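Local coordinates for protein type II restriction enzyme SfiI (PDB 2EZV) that recognises the interrupted DNA sequence 5'-GGCCN(5)GGCC-3' and cleaves both strands as a tetrameric type II restriction endonuclease, at residues 27-30 against 31-34; 35-38 against 39-43; 172-175 against 176-179. All coordinates share one frame; numbering follows the deposited sequence.

Contact 1 (27-30 against 31-34)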
ATOM      1  N   ALA D  27      10.830   0.148 -13.156  1.00 15.71           N
ATOM      2  CA  ALA D  27       9.460   0.611 -13.002  1.00 14.08           C
ATOM      3  C   ALA D  27       8.960   1.157 -14.329  1.00 13.93           C
ATOM      4  O   ALA D  27       7.925   0.734 -14.834  1.00 14.02           O
ATOM      5  CB  ALA D  27       9.391   1.683 -11.923  1.00 12.33           C
ATOM      6  N   LEU D  28       9.714   2.082 -14.906  1.00 15.37           N
ATOM      7  CA  LEU D  28       9.320   2.666 -16.177  1.00 14.13           C
ATOM      8  C   LEU D  28       9.266   1.582 -17.253  1.00 15.70           C
ATOM      9  O   LEU D  28       8.338   1.545 -18.058  1.00 14.94           O
ATOM     10  CB  LEU D  28      10.298   3.778 -16.554  1.00 13.29           C
ATOM     11  CG  LEU D  28      10.180   4.984 -15.613  1.00 13.82           C
ATOM     12  CD1 LEU D  28      11.423   5.864 -15.704  1.00 11.56           C
ATOM     13  CD2 LEU D  28       8.906   5.763 -15.954  1.00 10.65           C
ATOM     14  N   GLN D  29      10.245   0.684 -17.250  1.00 14.77           N
ATOM     15  CA  GLN D  29      10.269  -0.383 -18.237  1.00 15.06           C
ATOM     16  C   GLN D  29       9.000  -1.223 -18.178  1.00 16.22           C
ATOM     17  O   GLN D  29       8.300  -1.384 -19.180  1.00 16.28           O
ATOM     18  CB  GLN D  29      11.475  -1.298 -18.022  1.00 13.88           C
ATOM     19  CG  GLN D  29      11.428  -2.549 -18.898  1.00 13.83           C
ATOM     20  CD  GLN D  29      11.453  -2.228 -20.390  1.00 16.97           C
ATOM     21  OE1 GLN D  29      10.921  -2.985 -21.206  1.00 18.55           O
ATOM     22  NE2 GLN D  29      12.085  -1.113 -20.753  1.00 15.06           N
ATOM     23  N   GLN D  30       8.713  -1.758 -16.996  1.00 15.25           N
ATOM     24  CA  GLN D  30       7.549  -2.603 -16.801  1.00 15.65           C
ATOM     25  C   GLN D  30       6.231  -1.853 -16.983  1.00 16.86           C
ATOM     26  O   GLN D  30       5.180  -2.462 -17.188  1.00 18.57           O
ATOM     27  CB  GLN D  30       7.641  -3.274 -15.420  1.00 12.97           C
ATOM     28  CG  GLN D  30       8.890  -4.162 -15.314  1.00 14.61           C
ATOM     29  CD  GLN D  30       8.978  -4.996 -14.047  1.00 15.51           C
ATOM     30  OE1 GLN D  30       9.863  -5.837 -13.919  1.00 14.66           O
ATOM     31  NE2 GLN D  30       8.071  -4.766 -13.110  1.00 17.53           N
ATOM     32  N   TYR D  31       6.290  -0.528 -16.928  1.00 18.73           N
ATOM     33  CA  TYR D  31       5.100   0.296 -17.107  1.00 19.22           C
ATOM     34  C   TYR D  31       5.052   0.921 -18.505  1.00 19.07           C
ATOM     35  O   TYR D  31       4.112   1.644 -18.824  1.00 18.36           O
ATOM     36  CB  TYR D  31       5.086   1.416 -16.070  1.00 18.94           C
ATOM     37  CG  TYR D  31       3.768   2.157 -15.990  1.00 22.60           C
ATOM     38  CD1 TYR D  31       2.630   1.537 -15.465  1.00 21.66           C
ATOM     39  CD2 TYR D  31       3.650   3.474 -16.449  1.00 21.69           C
ATOM     40  CE1 TYR D  31       1.407   2.205 -15.401  1.00 21.43           C
ATOM     41  CE2 TYR D  31       2.424   4.149 -16.389  1.00 21.35           C
ATOM     42  CZ  TYR D  31       1.312   3.508 -15.866  1.00 21.84           C
ATOM     43  OH  TYR D  31       0.097   4.156 -15.815  1.00 23.76           O
ATOM     44  N   SER D  32       6.061   0.637 -19.331  1.00 19.44           N
ATOM     45  CA  SER D  32       6.149   1.229 -20.669  1.00 20.43           C
ATOM     46  C   SER D  32       4.982   0.950 -21.620  1.00 21.96           C
ATOM     47  O   SER D  32       4.597   1.824 -22.391  1.00 22.58           O
ATOM     48  CB  SER D  32       7.468   0.831 -21.343  1.00 18.62           C
ATOM     49  OG  SER D  32       7.436  -0.507 -21.797  1.00 21.82           O
ATOM     50  N   LYS D  33       4.420  -0.254 -21.585  1.00 23.22           N
ATOM     51  CA  LYS D  33       3.297  -0.570 -22.468  1.00 22.46           C
ATOM     52  C   LYS D  33       2.113   0.339 -22.162  1.00 23.36           C
ATOM     53  O   LYS D  33       1.546   0.960 -23.067  1.00 22.77           O
ATOM     54  CB  LYS D  33       2.870  -2.027 -22.303  1.00 22.58           C
ATOM     55  CG  LYS D  33       1.687  -2.432 -23.183  1.00 22.81           C
ATOM     56  CD  LYS D  33       1.348  -3.894 -22.988  1.00 25.02           C
ATOM     57  CE  LYS D  33       0.150  -4.312 -23.819  1.00 28.83           C
ATOM     58  NZ  LYS D  33      -1.073  -3.550 -23.449  1.00 32.78           N
ATOM     59  N   GLU D  34       1.745   0.417 -20.884  1.00 22.66           N
ATOM     60  CA  GLU D  34       0.628   1.250 -20.470  1.00 21.96           C
ATOM     61  C   GLU D  34       0.953   2.728 -20.626  1.00 22.01           C
ATOM     62  O   GLU D  34       0.065   3.541 -20.898  1.00 21.50           O
ATOM     63  CB  GLU D  34       0.242   0.948 -19.022  1.00 22.86           C
ATOM     64  CG  GLU D  34      -0.715   1.973 -18.420  1.00 24.13           C
ATOM     65  CD  GLU D  34      -1.297   1.528 -17.098  1.00 23.51           C
ATOM     66  OE1 GLU D  34      -1.776   2.397 -16.341  1.00 22.61           O
ATOM     67  OE2 GLU D  34      -1.279   0.310 -16.821  1.00 23.88           O
TER
HETATM   68  O   HOH W   1       3.068  -1.740 -18.887  1.00  9.34           O
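Tyr31 meets the preceding turn through its CB, 3.2 Å from Ala27 O, in a kinked part of helix 10-41. From there CG runs anti to the backbone N (chi1 -169°), and the ring leaves residues 27-30 and runs forward over Glu34, whose CB lies 4.0 Å above one ring face, offset toward the rim. Farther out the ring reaches Ile57, Tyr60 and Ala61 of helix 49-62 and Arg73 of the third subunit. A tyrosine suits a place that combines apolar helix packing with a partly exposed subunit border. The hydroxyl lies beside Glu34 OE1, whose modelled place is doubtful; Glu34 OE2 forms a salt bridge with the same Arg73 of the third subunit.

The kink leaves the amides of Lys33 and Glu34 without bonds to the preceding turn. A water fills in for one of them, donating to Gln30 O and accepting from Glu34 N at 3.2 Å. Ser32, small enough to fold back on the helix, grips Gln29 O twice: its N-H comes from above the carbonyl plane at 3.0 Å, in a 3-10-like i to i+3 bond. Its OG, which also pairs with Thr246 N, donates to Gln29 O in the carbonyl plane at 2.9 Å.

Contact 2 (35-38 against 39-43); sequences AKSI and FETTA
Lys36 NZ comes down on the Glu40 carboxylate from above its plane, 45° out of it, and makes a salt bridge of 2.8 Å to OE1. The other flat group, the Phe39 ring, has Ala35 O lying obliquely to it and meets the ring of Tyr165 with the planes at about 60°. All this decorates the last turns of helix 10-41, where i to i+4 backbone bonds are joined by bonds from threonine hydroxyls to the same carbonyls. The Lys36 chain leaves CB on the side opposite the backbone N and stays extended until a bend at chi4 swings NZ onto the acid. Glu40 suits this position because its two oxygens serve several donors: OE1 also pairs with Arg174, and OE2 takes the N-H of Leu178. With an alanine here in place of Glu40, Lys36 and Arg174 would probably lose their shared negative partner and the Leu178 amide its acceptor.

At the helix end two threonines cover carbonyls with their hydroxyls. Thr41 N and Thr41 OG1 approach Ser37 O from opposite faces of its plane, OG1 at 2.7 Å. Thr42, the first residue to leave helical geometry, gives only a weak N-H bond to Ile38 O, at 3.3 Å. Its OG1 makes a second, shorter bond to the same oxygen, Ile38 O, at 2.6 Å, 20° from the carbonyl plane.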
ATOM      1  N   ALA D  35       2.225   3.074 -20.456  1.00 21.07           N
ATOM      2  CA  ALA D  35       2.650   4.463 -20.592  1.00 21.34           C
ATOM      3  C   ALA D  35       2.429   4.958 -22.023  1.00 21.97           C
ATOM      4  O   ALA D  35       1.892   6.048 -22.238  1.00 20.45           O
ATOM      5  CB  ALA D  35       4.123   4.606 -20.209  1.00 19.80           C
ATOM      6  N   LYS D  36       2.843   4.152 -22.998  1.00 22.87           N
ATOM      7  CA  LYS D  36       2.683   4.521 -24.398  1.00 24.04           C
ATOM      8  C   LYS D  36       1.201   4.698 -24.679  1.00 23.79           C
ATOM      9  O   LYS D  36       0.781   5.685 -25.284  1.00 24.99           O
ATOM     10  CB  LYS D  36       3.260   3.441 -25.313  1.00 25.47           C
ATOM     11  CG  LYS D  36       3.276   3.829 -26.778  1.00 28.25           C
ATOM     12  CD  LYS D  36       4.078   2.840 -27.603  1.00 32.97           C
ATOM     13  CE  LYS D  36       4.120   3.244 -29.080  1.00 36.49           C
ATOM     14  NZ  LYS D  36       2.773   3.165 -29.737  1.00 38.04           N
ATOM     15  N   SER D  37       0.411   3.734 -24.229  1.00 23.22           N
ATOM     16  CA  SER D  37      -1.031   3.785 -24.411  1.00 22.85           C
ATOM     17  C   SER D  37      -1.618   5.077 -23.839  1.00 23.72           C
ATOM     18  O   SER D  37      -2.354   5.794 -24.520  1.00 23.61           O
ATOM     19  CB  SER D  37      -1.676   2.588 -23.729  1.00 21.40           C
ATOM     20  OG  SER D  37      -3.075   2.763 -23.652  1.00 25.15           O
ATOM     21  N   ILE D  38      -1.298   5.369 -22.582  1.00 23.35           N
ATOM     22  CA  ILE D  38      -1.805   6.573 -21.945  1.00 22.53           C
ATOM     23  C   ILE D  38      -1.266   7.817 -22.646  1.00 22.94           C
ATOM     24  O   ILE D  38      -2.028   8.724 -22.993  1.00 24.13           O
ATOM     25  CB  ILE D  38      -1.421   6.616 -20.446  1.00 21.02           C
ATOM     26  CG1 ILE D  38      -2.268   5.601 -19.674  1.00 18.86           C
ATOM     27  CG2 ILE D  38      -1.599   8.025 -19.888  1.00 19.31           C
ATOM     28  CD1 ILE D  38      -1.974   5.550 -18.181  1.00 16.80           C
ATOM     29  N   PHE D  39       0.041   7.850 -22.873  1.00 21.96           N
ATOM     30  CA  PHE D  39       0.660   8.998 -23.512  1.00 21.69           C
ATOM     31  C   PHE D  39       0.115   9.308 -24.903  1.00 22.89           C
ATOM     32  O   PHE D  39      -0.031  10.474 -25.271  1.00 22.27           O
ATOM     33  CB  PHE D  39       2.169   8.811 -23.633  1.00 19.84           C
ATOM     34  CG  PHE D  39       2.905  10.090 -23.912  1.00 21.06           C
ATOM     35  CD1 PHE D  39       3.266  10.942 -22.872  1.00 20.75           C
ATOM     36  CD2 PHE D  39       3.178  10.483 -25.223  1.00 20.52           C
ATOM     37  CE1 PHE D  39       3.886  12.163 -23.132  1.00 20.52           C
ATOM     38  CE2 PHE D  39       3.795  11.701 -25.486  1.00 18.24           C
ATOM     39  CZ  PHE D  39       4.148  12.541 -24.439  1.00 18.96           C
ATOM     40  N   GLU D  40      -0.186   8.273 -25.674  1.00 22.65           N
ATOM     41  CA  GLU D  40      -0.662   8.485 -27.031  1.00 23.39           C
ATOM     42  C   GLU D  40      -2.170   8.538 -27.248  1.00 25.37           C
ATOM     43  O   GLU D  40      -2.622   9.228 -28.161  1.00 27.30           O
ATOM     44  CB  GLU D  40      -0.073   7.425 -27.963  1.00 21.07           C
ATOM     45  CG  GLU D  40       1.436   7.275 -27.851  1.00 21.22           C
ATOM     46  CD  GLU D  40       2.049   6.505 -29.013  1.00 21.01           C
ATOM     47  OE1 GLU D  40       1.398   5.569 -29.524  1.00 18.90           O
ATOM     48  OE2 GLU D  40       3.192   6.832 -29.404  1.00 19.66           O
ATOM     49  N   THR D  41      -2.950   7.830 -26.430  1.00 25.43           N
ATOM     50  CA  THR D  41      -4.397   7.804 -26.639  1.00 25.70           C
ATOM     51  C   THR D  41      -5.236   8.771 -25.805  1.00 27.46           C
ATOM     52  O   THR D  41      -6.455   8.825 -25.961  1.00 27.42           O
ATOM     53  CB  THR D  41      -4.971   6.379 -26.435  1.00 24.21           C
ATOM     54  OG1 THR D  41      -4.993   6.063 -25.039  1.00 24.65           O
ATOM     55  CG2 THR D  41      -4.119   5.350 -27.170  1.00 22.17           C
ATOM     56  N   THR D  42      -4.597   9.545 -24.937  1.00 28.48           N
ATOM     57  CA  THR D  42      -5.341  10.477 -24.100  1.00 30.98           C
ATOM     58  C   THR D  42      -5.661  11.785 -24.812  1.00 33.16           C
ATOM     59  O   THR D  42      -4.761  12.500 -25.241  1.00 31.98           O
ATOM     60  CB  THR D  42      -4.571  10.797 -22.812  1.00 29.73           C
ATOM     61  OG1 THR D  42      -4.310   9.579 -22.105  1.00 30.97           O
ATOM     62  CG2 THR D  42      -5.376  11.741 -21.931  1.00 26.78           C
ATOM     63  N   ALA D  43      -6.954  12.089 -24.920  1.00 37.03           N
ATOM     64  CA  ALA D  43      -7.426  13.307 -25.573  1.00 41.42           C
ATOM     65  C   ALA D  43      -6.644  14.526 -25.095  1.00 43.80           C
ATOM     66  O   ALA D  43      -6.447  14.716 -23.893  1.00 44.61           O
ATOM     67  CB  ALA D  43      -8.911  13.498 -25.306  1.00 40.41           C
TER

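Contact 3 (172-175 against 176-179)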
ATOM      1  N   GLU D 172      -6.839   8.979 -35.467  1.00 65.79           N
ATOM      2  CA  GLU D 172      -7.678   7.783 -35.449  1.00 64.88           C
ATOM      3  C   GLU D 172      -8.184   7.423 -34.045  1.00 63.74           C
ATOM      4  O   GLU D 172      -9.348   7.054 -33.864  1.00 64.93           O
ATOM      5  CB  GLU D 172      -6.909   6.611 -36.038  1.00 65.35           C
ATOM      6  N   GLY D 173      -7.301   7.551 -33.059  1.00 60.77           N
ATOM      7  CA  GLY D 173      -7.621   7.244 -31.672  1.00 56.66           C
ATOM      8  C   GLY D 173      -6.267   7.369 -30.998  1.00 54.14           C
ATOM      9  O   GLY D 173      -5.972   6.754 -29.973  1.00 55.82           O
ATOM     10  N   ARG D 174      -5.436   8.203 -31.617  1.00 50.10           N
ATOM     11  CA  ARG D 174      -4.061   8.465 -31.189  1.00 46.53           C
ATOM     12  C   ARG D 174      -3.761   9.944 -31.454  1.00 44.25           C
ATOM     13  O   ARG D 174      -3.840  10.391 -32.596  1.00 45.40           O
ATOM     14  CB  ARG D 174      -3.112   7.582 -32.005  1.00 44.87           C
ATOM     15  CG  ARG D 174      -1.672   7.652 -31.594  1.00 45.74           C
ATOM     16  CD  ARG D 174      -0.823   6.745 -32.455  1.00 45.47           C
ATOM     17  NE  ARG D 174       0.593   6.823 -32.105  1.00 45.91           N
ATOM     18  CZ  ARG D 174       1.565   6.245 -32.807  1.00 45.85           C
ATOM     19  NH1 ARG D 174       1.269   5.549 -33.898  1.00 45.82           N
ATOM     20  NH2 ARG D 174       2.833   6.352 -32.425  1.00 44.33           N
ATOM     21  N   TYR D 175      -3.427  10.702 -30.413  1.00 41.45           N
ATOM     22  CA  TYR D 175      -3.164  12.130 -30.575  1.00 39.58           C
ATOM     23  C   TYR D 175      -1.693  12.519 -30.570  1.00 38.41           C
ATOM     24  O   TYR D 175      -1.359  13.676 -30.793  1.00 40.45           O
ATOM     25  CB  TYR D 175      -3.880  12.931 -29.485  1.00 39.40           C
ATOM     26  CG  TYR D 175      -5.301  12.500 -29.248  1.00 41.38           C
ATOM     27  CD1 TYR D 175      -5.586  11.236 -28.727  1.00 40.85           C
ATOM     28  CD2 TYR D 175      -6.367  13.352 -29.549  1.00 42.01           C
ATOM     29  CE1 TYR D 175      -6.892  10.824 -28.511  1.00 41.34           C
ATOM     30  CE2 TYR D 175      -7.687  12.952 -29.335  1.00 42.36           C
ATOM     31  CZ  TYR D 175      -7.940  11.684 -28.815  1.00 43.07           C
ATOM     32  OH  TYR D 175      -9.238  11.276 -28.598  1.00 43.70           O
ATOM     33  N   ARG D 176      -0.807  11.576 -30.293  1.00 36.05           N
ATOM     34  CA  ARG D 176       0.613  11.892 -30.288  1.00 33.31           C
ATOM     35  C   ARG D 176       1.407  10.600 -30.251  1.00 32.51           C
ATOM     36  O   ARG D 176       0.837   9.510 -30.153  1.00 32.42           O
ATOM     37  CB  ARG D 176       0.962  12.818 -29.105  1.00 32.14           C
ATOM     38  CG  ARG D 176       0.839  12.203 -27.723  1.00 33.03           C
ATOM     39  CD  ARG D 176       0.324  13.210 -26.708  1.00 32.73           C
ATOM     40  NE  ARG D 176      -1.110  13.419 -26.899  1.00 37.11           N
ATOM     41  CZ  ARG D 176      -1.882  14.173 -26.123  1.00 37.78           C
ATOM     42  NH1 ARG D 176      -1.371  14.810 -25.082  1.00 41.04           N
ATOM     43  NH2 ARG D 176      -3.173  14.291 -26.394  1.00 38.46           N
ATOM     44  N   GLU D 177       2.723  10.715 -30.349  1.00 31.15           N
ATOM     45  CA  GLU D 177       3.559   9.530 -30.367  1.00 30.02           C
ATOM     46  C   GLU D 177       4.735   9.564 -29.406  1.00 28.34           C
ATOM     47  O   GLU D 177       5.586  10.452 -29.478  1.00 28.84           O
ATOM     48  CB  GLU D 177       4.059   9.302 -31.787  1.00 30.24           C
ATOM     49  CG  GLU D 177       5.268   8.409 -31.884  1.00 34.26           C
ATOM     50  CD  GLU D 177       5.796   8.346 -33.296  1.00 36.08           C
ATOM     51  OE1 GLU D 177       5.924   9.423 -33.916  1.00 36.81           O
ATOM     52  OE2 GLU D 177       6.088   7.233 -33.780  1.00 35.47           O
ATOM     53  N   LEU D 178       4.771   8.584 -28.509  1.00 26.14           N
ATOM     54  CA  LEU D 178       5.852   8.462 -27.543  1.00 24.05           C
ATOM     55  C   LEU D 178       6.961   7.690 -28.246  1.00 23.27           C
ATOM     56  O   LEU D 178       6.761   6.551 -28.661  1.00 21.46           O
ATOM     57  CB  LEU D 178       5.393   7.673 -26.322  1.00 23.68           C
ATOM     58  CG  LEU D 178       5.811   8.199 -24.949  1.00 23.52           C
ATOM     59  CD1 LEU D 178       5.642   7.073 -23.943  1.00 21.31           C
ATOM     60  CD2 LEU D 178       7.241   8.692 -24.965  1.00 21.39           C
ATOM     61  N   LYS D 179       8.126   8.312 -28.373  1.00 23.80           N
ATOM     62  CA  LYS D 179       9.253   7.687 -29.053  1.00 24.94           C
ATOM     63  C   LYS D 179      10.252   7.048 -28.093  1.00 24.91           C
ATOM     64  O   LYS D 179      10.707   5.926 -28.319  1.00 25.78           O
ATOM     65  CB  LYS D 179       9.961   8.721 -29.946  1.00 24.05           C
TER
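Arg174 and Glu177 carry the charged part of this contact, in which the loop of a beta-hairpin runs into strand 176-186. The ion pair is long, 3.6 Å from Arg174 NH2 to Glu177 OE2, and the guanidinium and carboxylate planes stand 88° apart, so the groups do not form a flat two-bond pairing. NH2 lies nearer the aliphatic part of the acid, 3.2 Å from Glu177 CG.

Hydrogen bonding comes from the same arginine. Its chain, straight from CG out to NE, follows the backbone and offers the guanidinium edge to Arg176 O. The resulting NE bond is weak, 3.3 Å with an N-H...O angle of 147°, and the stronger partner of NE is Glu40. An arginine suits this spot because NE faces Glu40 and, weakly, Arg176 O, while NH2 turns to Glu177.

Van der Waals packing joins Tyr175 and Arg176. The Arg176 chain bends at chi2 and chi3 and brings NH2 to 3.5 Å from Tyr175 CB, which lies at the guanidinium edge; ring and guanidinium planes are 76° apart.

The strand pairs antiparallel with 151-167 and 234-238. Arg176 and Leu178 touch Phe39 of helix 10-41, and Arg176 also packs on Glu49, Val50 and Leu53 of helix 49-62.

In the fold
Each contact is local, spanning neighbouring residues, so none closes a long loop; they follow in series along the chain without nesting or crossing. Contacts 1 and 2 follow one another along the last part of helix 10-41, contact 2 running out past its end, and meet where Tyr31 OH lies 3.4 Å from Ile38 CD1; both also touch the third subunit. The chain then passes through helix 49-62 and much of the mixed sheet before reaching contact 3, at the turn from strand 151-167 into 176-186. There Tyr175 N comes 2.8 Å from Glu40 O, probably hydrogen-bonded, which ties the helix end to the hairpin. Contacts 1 and 3 stay about 6 Å apart at their nearest atoms.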